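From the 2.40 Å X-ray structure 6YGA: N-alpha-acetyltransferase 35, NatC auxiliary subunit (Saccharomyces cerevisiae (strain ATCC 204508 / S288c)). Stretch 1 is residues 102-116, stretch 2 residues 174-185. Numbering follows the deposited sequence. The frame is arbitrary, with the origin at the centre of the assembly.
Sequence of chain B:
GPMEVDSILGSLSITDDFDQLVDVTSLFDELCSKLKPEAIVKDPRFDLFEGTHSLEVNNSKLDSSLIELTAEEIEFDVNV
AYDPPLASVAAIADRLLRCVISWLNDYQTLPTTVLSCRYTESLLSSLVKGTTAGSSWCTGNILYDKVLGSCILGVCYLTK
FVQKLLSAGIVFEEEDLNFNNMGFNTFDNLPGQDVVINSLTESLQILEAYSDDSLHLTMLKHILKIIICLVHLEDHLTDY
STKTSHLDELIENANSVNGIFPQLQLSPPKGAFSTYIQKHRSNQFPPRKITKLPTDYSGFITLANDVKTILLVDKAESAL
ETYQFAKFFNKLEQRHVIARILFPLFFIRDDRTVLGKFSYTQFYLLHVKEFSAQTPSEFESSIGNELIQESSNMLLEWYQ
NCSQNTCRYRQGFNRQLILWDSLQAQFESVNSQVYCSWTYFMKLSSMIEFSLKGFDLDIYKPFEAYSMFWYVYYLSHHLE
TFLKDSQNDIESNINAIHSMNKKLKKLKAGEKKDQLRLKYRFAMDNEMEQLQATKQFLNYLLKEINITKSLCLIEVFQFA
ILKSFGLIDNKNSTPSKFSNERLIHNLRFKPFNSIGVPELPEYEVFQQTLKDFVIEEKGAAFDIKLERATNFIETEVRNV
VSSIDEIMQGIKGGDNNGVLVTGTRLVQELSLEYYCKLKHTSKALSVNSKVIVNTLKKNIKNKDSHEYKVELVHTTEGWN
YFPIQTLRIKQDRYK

Stretch 1 102-116: SWLNDYQTLPTTVLS
Stretch 2 (174-185) EEDLNFNNMGFN

Asn 178 is bonded from both ends of the residue: its backbone O accepts the indole of Trp 103, while its side-chain OD1 accepts the backbone N of Leu 110. The first hydrogen bond, Trp 103 NE1 to Asn 178 O, is 2.7 Å long and nearly straight (167°), with the acceptor at the ring edge, near its plane; the second, Leu 110 N to Asn 178 OD1, is 2.9 Å at 171°. The Asn 178 CA-to-CB bond points toward stretch 1, and chi1 174° (t) with chi2 -82° sets the amide against the loop, where ND2 lies 3.6 Å from Thr 109 CG2. The same OD1 also accepts Asn 180 N at 3.3 Å, so one short amide side chain braces its own strand-less segment while joining it to the other.

Stretch 1 leaves a helix that includes residues 102-104, passes through Tyr 107 at phi/psi 63/36, and extends at Gln 108 and Thr 109 (psi 161 and 150) before a type I turn from Leu 110 to Thr 113. Stretch 2 has no regular helix or strand; residues 177-180 are largely extended, and a type I' turn runs from Asn 181 to Phe 184, with Met 182 (54/45) and Gly 183 (76/19) both at positive phi, a region that favours glycine. The chains run in the same sense, pairing Tyr 107 with Leu 177 (CA to CA 6.1 Å), Thr 109 with Asn 178 (CA to CA 5.3 Å) and Leu 110 with Phe 179 (CA to CA 5.8 Å).

Two waters fill the gap near the helix. Water 1 lies 2.8 Å from Trp 103 O and accepts from Asn 178 N (2.8 Å); water 2 lies 2.9 Å from both Leu 104 O and Asp 176 O. Tyr 107 (chi1 -52°, m) brings its ring edge to stretch 2, CD1 lying 3.3 Å from Asp 176 O.

Apolar contacts lie alongside these hydrogen bonds. Leu 177 (chi1 -178°, t; chi2 39°, p) sets CD1 3.5 Å from Leu 104 CD2 and 3.9 Å from Trp 103 CE2. Trp 103 (chi1 171°, t; chi2 35°) thus serves as both donor and hydrophobic surface, its CZ2 lying 3.7 Å from Phe 179 CD1. Phe 179 starts away from stretch 1, but chi1 -154° (t) and chi2 89° bring its ring back, and Leu 110 (t, p) places CD2 over one face, 4.1 Å from the ring centroid and 9° off the normal, a CH-pi contact.

Further along, Pro 111 packs CD 3.3 Å from Asn 180 O and CB 4.0 Å from SE of selenomethionine Met 182 (chi1 -63°, m; chi2 172°, t). Its ring, with phi -61°, fits the second position of the type I turn. Leu 115 (m, t) points toward stretch 2, with CD1 3.8 Å from Asn 181 CA and CD2 4.5 Å from Phe 184 CE2. Between them the stretches cover 648 Å², both sides summed; Trp 103, Leu 110, Pro 111, Leu 115 and Leu 177 are buried, while Asn 178, the residue with the largest area covered, stays partly exposed.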

# COMPACT_ATOMS: atom_id res chain seq x y z
N SER B 102 10.06 -14.86 2.19
CA SER B 102 9.07 -14.36 3.14
C SER B 102 9.20 -12.86 3.34
O SER B 102 8.20 -12.15 3.51
CB SER B 102 9.23 -15.10 4.48
OG SER B 102 8.25 -14.71 5.42
N TRP B 103 10.43 -12.34 3.30
CA TRP B 103 10.67 -10.92 3.49
C TRP B 103 10.14 -10.10 2.31
O TRP B 103 9.38 -9.14 2.50
CB TRP B 103 12.17 -10.68 3.68
CG TRP B 103 12.61 -9.25 3.67
CD1 TRP B 103 11.93 -8.18 4.16
CD2 TRP B 103 13.84 -8.74 3.15
NE1 TRP B 103 12.66 -7.03 3.96
CE2 TRP B 103 13.84 -7.35 3.35
CE3 TRP B 103 14.95 -9.33 2.53
CZ2 TRP B 103 14.89 -6.53 2.95
CZ3 TRP B 103 16.00 -8.52 2.13
CH2 TRP B 103 15.96 -7.14 2.35
N LEU B 104 10.51 -10.48 1.08
CA LEU B 104 10.20 -9.69 -0.10
C LEU B 104 8.87 -10.07 -0.75
O LEU B 104 8.08 -9.19 -1.11
CB LEU B 104 11.33 -9.82 -1.12
CG LEU B 104 12.74 -9.52 -0.59
CD1 LEU B 104 13.80 -9.86 -1.63
CD2 LEU B 104 12.84 -8.06 -0.18
N ASN B 105 8.61 -11.37 -0.91
CA ASN B 105 7.38 -11.81 -1.56
C ASN B 105 6.18 -11.69 -0.63
O ASN B 105 5.10 -11.25 -1.06
CB ASN B 105 7.52 -13.26 -2.05
CG ASN B 105 8.54 -13.40 -3.16
OD1 ASN B 105 9.73 -13.15 -2.97
ND2 ASN B 105 8.08 -13.82 -4.33
N ASP B 106 6.33 -12.08 0.64
CA ASP B 106 5.21 -12.12 1.57
C ASP B 106 5.18 -10.92 2.51
O ASP B 106 4.36 -10.90 3.44
CB ASP B 106 5.25 -13.42 2.38
CG ASP B 106 5.18 -14.66 1.49
OD1 ASP B 106 4.73 -14.55 0.33
OD2 ASP B 106 5.58 -15.75 1.96
N TYR B 107 6.05 -9.93 2.30
CA TYR B 107 5.99 -8.65 3.02
C TYR B 107 6.22 -8.82 4.52
O TYR B 107 5.61 -8.11 5.33
CB TYR B 107 4.67 -7.93 2.75
CG TYR B 107 4.31 -7.78 1.29
CD1 TYR B 107 4.78 -6.70 0.55
CD2 TYR B 107 3.47 -8.69 0.66
CE1 TYR B 107 4.44 -6.56 -0.79
CE2 TYR B 107 3.13 -8.56 -0.67
CZ TYR B 107 3.62 -7.49 -1.39
OH TYR B 107 3.28 -7.34 -2.72
N GLN B 108 7.08 -9.75 4.91
CA GLN B 108 7.40 -9.89 6.32
C GLN B 108 8.55 -8.97 6.69
O GLN B 108 9.30 -8.49 5.84
CB GLN B 108 7.75 -11.34 6.67
CG GLN B 108 6.58 -12.30 6.50
CD GLN B 108 5.29 -11.76 7.09
OE1 GLN B 108 5.16 -11.61 8.31
NE2 GLN B 108 4.33 -11.46 6.23
N THR B 109 8.68 -8.71 7.99
CA THR B 109 9.69 -7.78 8.47
C THR B 109 11.08 -8.38 8.35
O THR B 109 11.28 -9.59 8.43
CB THR B 109 9.42 -7.40 9.93
OG1 THR B 109 9.34 -8.59 10.73
CG2 THR B 109 8.13 -6.63 10.06
N LEU B 110 12.05 -7.49 8.15
CA LEU B 110 13.45 -7.92 8.09
C LEU B 110 13.94 -8.52 9.40
O LEU B 110 14.68 -9.52 9.35
CB LEU B 110 14.32 -6.73 7.65
CG LEU B 110 15.80 -6.98 7.37
CD1 LEU B 110 15.98 -8.04 6.30
CD2 LEU B 110 16.48 -5.68 6.96
N PRO B 111 13.60 -8.00 10.59
CA PRO B 111 14.07 -8.66 11.82
C PRO B 111 13.58 -10.09 11.98
O PRO B 111 14.26 -10.89 12.64
CB PRO B 111 13.53 -7.75 12.93
CG PRO B 111 13.40 -6.42 12.30
CD PRO B 111 12.97 -6.70 10.90
N THR B 112 12.43 -10.45 11.41
CA THR B 112 11.89 -11.80 11.58
C THR B 112 12.27 -12.74 10.44
O THR B 112 11.89 -13.92 10.49
CB THR B 112 10.37 -11.76 11.71
OG1 THR B 112 9.79 -11.16 10.55
CG2 THR B 112 9.95 -10.98 12.95
N THR B 113 12.99 -12.26 9.43
CA THR B 113 13.39 -13.10 8.31
C THR B 113 14.90 -13.21 8.21
O THR B 113 15.50 -14.10 8.82
CB THR B 113 12.80 -12.56 6.99
OG1 THR B 113 13.25 -11.22 6.77
CG2 THR B 113 11.28 -12.58 7.04
N VAL B 114 15.54 -12.31 7.45
CA VAL B 114 16.98 -12.42 7.22
C VAL B 114 17.76 -12.23 8.52
O VAL B 114 18.75 -12.93 8.76
CB VAL B 114 17.42 -11.40 6.14
CG1 VAL B 114 18.93 -11.45 5.94
CG2 VAL B 114 16.69 -11.68 4.83
N LEU B 115 17.32 -11.31 9.37
CA LEU B 115 18.03 -11.01 10.60
C LEU B 115 17.75 -12.00 11.73
O LEU B 115 18.46 -11.97 12.74
CB LEU B 115 17.71 -9.59 11.08
CG LEU B 115 18.22 -8.45 10.19
CD1 LEU B 115 17.96 -7.11 10.85
CD2 LEU B 115 19.70 -8.63 9.90
N SER B 116 16.73 -12.85 11.59
CA SER B 116 16.50 -13.90 12.58
C SER B 116 17.63 -14.92 12.60
O SER B 116 17.83 -15.59 13.63
CB SER B 116 15.16 -14.59 12.31
OG SER B 116 15.16 -15.24 11.05
N GLU B 174 7.93 0.29 4.60
CA GLU B 174 7.06 -0.40 5.56
C GLU B 174 5.64 -0.55 5.03
O GLU B 174 4.67 -0.51 5.79
CB GLU B 174 7.07 0.29 6.92
CG GLU B 174 6.70 -0.62 8.08
CD GLU B 174 6.73 0.10 9.41
OE1 GLU B 174 7.83 0.31 9.96
OE2 GLU B 174 5.64 0.48 9.90
N GLU B 175 5.49 -0.70 3.72
CA GLU B 175 4.21 -0.98 3.10
C GLU B 175 4.44 -1.95 1.96
O GLU B 175 3.91 -3.07 1.95
CB GLU B 175 3.53 0.30 2.62
CG GLU B 175 2.19 0.10 1.92
CD GLU B 175 1.60 1.39 1.36
OE1 GLU B 175 2.20 2.46 1.58
OE2 GLU B 175 0.55 1.32 0.70
N ASP B 176 5.27 -1.54 1.00
CA ASP B 176 5.70 -2.43 -0.07
C ASP B 176 6.88 -3.29 0.35
O ASP B 176 7.04 -4.41 -0.16
CB ASP B 176 6.06 -1.62 -1.31
CG ASP B 176 4.92 -0.77 -1.79
OD1 ASP B 176 3.82 -1.32 -2.00
OD2 ASP B 176 5.11 0.46 -1.93
N LEU B 177 7.70 -2.79 1.27
CA LEU B 177 8.93 -3.47 1.65
C LEU B 177 9.40 -2.94 3.00
O LEU B 177 9.55 -1.73 3.18
CB LEU B 177 10.00 -3.27 0.59
CG LEU B 177 11.35 -3.95 0.78
CD1 LEU B 177 11.18 -5.34 1.37
CD2 LEU B 177 12.06 -4.03 -0.56
N ASN B 178 9.63 -3.86 3.94
CA ASN B 178 10.11 -3.52 5.28
C ASN B 178 11.63 -3.57 5.30
O ASN B 178 12.23 -4.54 4.84
CB ASN B 178 9.53 -4.49 6.31
CG ASN B 178 10.10 -4.28 7.71
OD1 ASN B 178 11.19 -4.77 8.02
ND2 ASN B 178 9.36 -3.58 8.55
N PHE B 179 12.24 -2.52 5.84
CA PHE B 179 13.69 -2.48 6.01
C PHE B 179 14.04 -1.92 7.39
O PHE B 179 14.65 -0.86 7.53
CB PHE B 179 14.36 -1.67 4.90
CG PHE B 179 15.77 -2.09 4.65
CD1 PHE B 179 16.06 -3.10 3.74
CD2 PHE B 179 16.82 -1.49 5.33
CE1 PHE B 179 17.36 -3.50 3.51
CE2 PHE B 179 18.12 -1.89 5.11
CZ PHE B 179 18.39 -2.89 4.20
N ASN B 180 13.63 -2.64 8.43
CA ASN B 180 14.10 -2.37 9.78
C ASN B 180 15.33 -3.24 10.01
O ASN B 180 15.22 -4.39 10.42
CB ASN B 180 13.01 -2.65 10.81
CG ASN B 180 13.48 -2.44 12.24
OD1 ASN B 180 14.49 -1.79 12.48
ND2 ASN B 180 12.73 -2.98 13.19
N ASN B 181 16.50 -2.69 9.71
CA ASN B 181 17.77 -3.40 9.88
C ASN B 181 18.37 -3.22 11.27
O ASN B 181 19.53 -3.58 11.47
CB ASN B 181 18.77 -2.96 8.80
CG ASN B 181 19.16 -1.50 8.92
OD1 ASN B 181 18.43 -0.69 9.49
ND2 ASN B 181 20.32 -1.15 8.37
N MSE B 182 17.61 -2.67 12.21
CA MSE B 182 18.03 -2.55 13.61
C MSE B 182 19.37 -1.85 13.81
O MSE B 182 20.21 -2.31 14.57
CB MSE B 182 18.07 -3.94 14.25
CG MSE B 182 16.71 -4.60 14.30
SE MSE B 182 16.79 -6.46 14.88
CE MSE B 182 15.80 -6.28 16.55
N GLY B 183 19.55 -0.73 13.11
CA GLY B 183 20.74 0.09 13.30
C GLY B 183 22.01 -0.44 12.68
O GLY B 183 23.10 0.00 13.06
N PHE B 184 21.92 -1.35 11.72
CA PHE B 184 23.10 -1.88 11.06
C PHE B 184 23.58 -0.92 9.98
O PHE B 184 22.82 -0.56 9.07
CB PHE B 184 22.82 -3.26 10.45
CG PHE B 184 23.09 -4.40 11.39
CD1 PHE B 184 24.38 -4.64 11.84
CD2 PHE B 184 22.07 -5.24 11.80
CE1 PHE B 184 24.63 -5.69 12.71
CE2 PHE B 184 22.32 -6.29 12.66
CZ PHE B 184 23.60 -6.51 13.11
N ASN B 185 24.84 -0.50 10.08
CA ASN B 185 25.50 0.33 9.07
C ASN B 185 26.89 -0.24 8.85
O ASN B 185 27.73 -0.20 9.75
CB ASN B 185 25.57 1.80 9.51
CG ASN B 185 25.97 2.74 8.38
OD1 ASN B 185 26.48 2.31 7.35
ND2 ASN B 185 25.74 4.03 8.59
O HOH W 1 8.79 -6.49 3.25
O HOH W 2 8.15 -6.97 0.77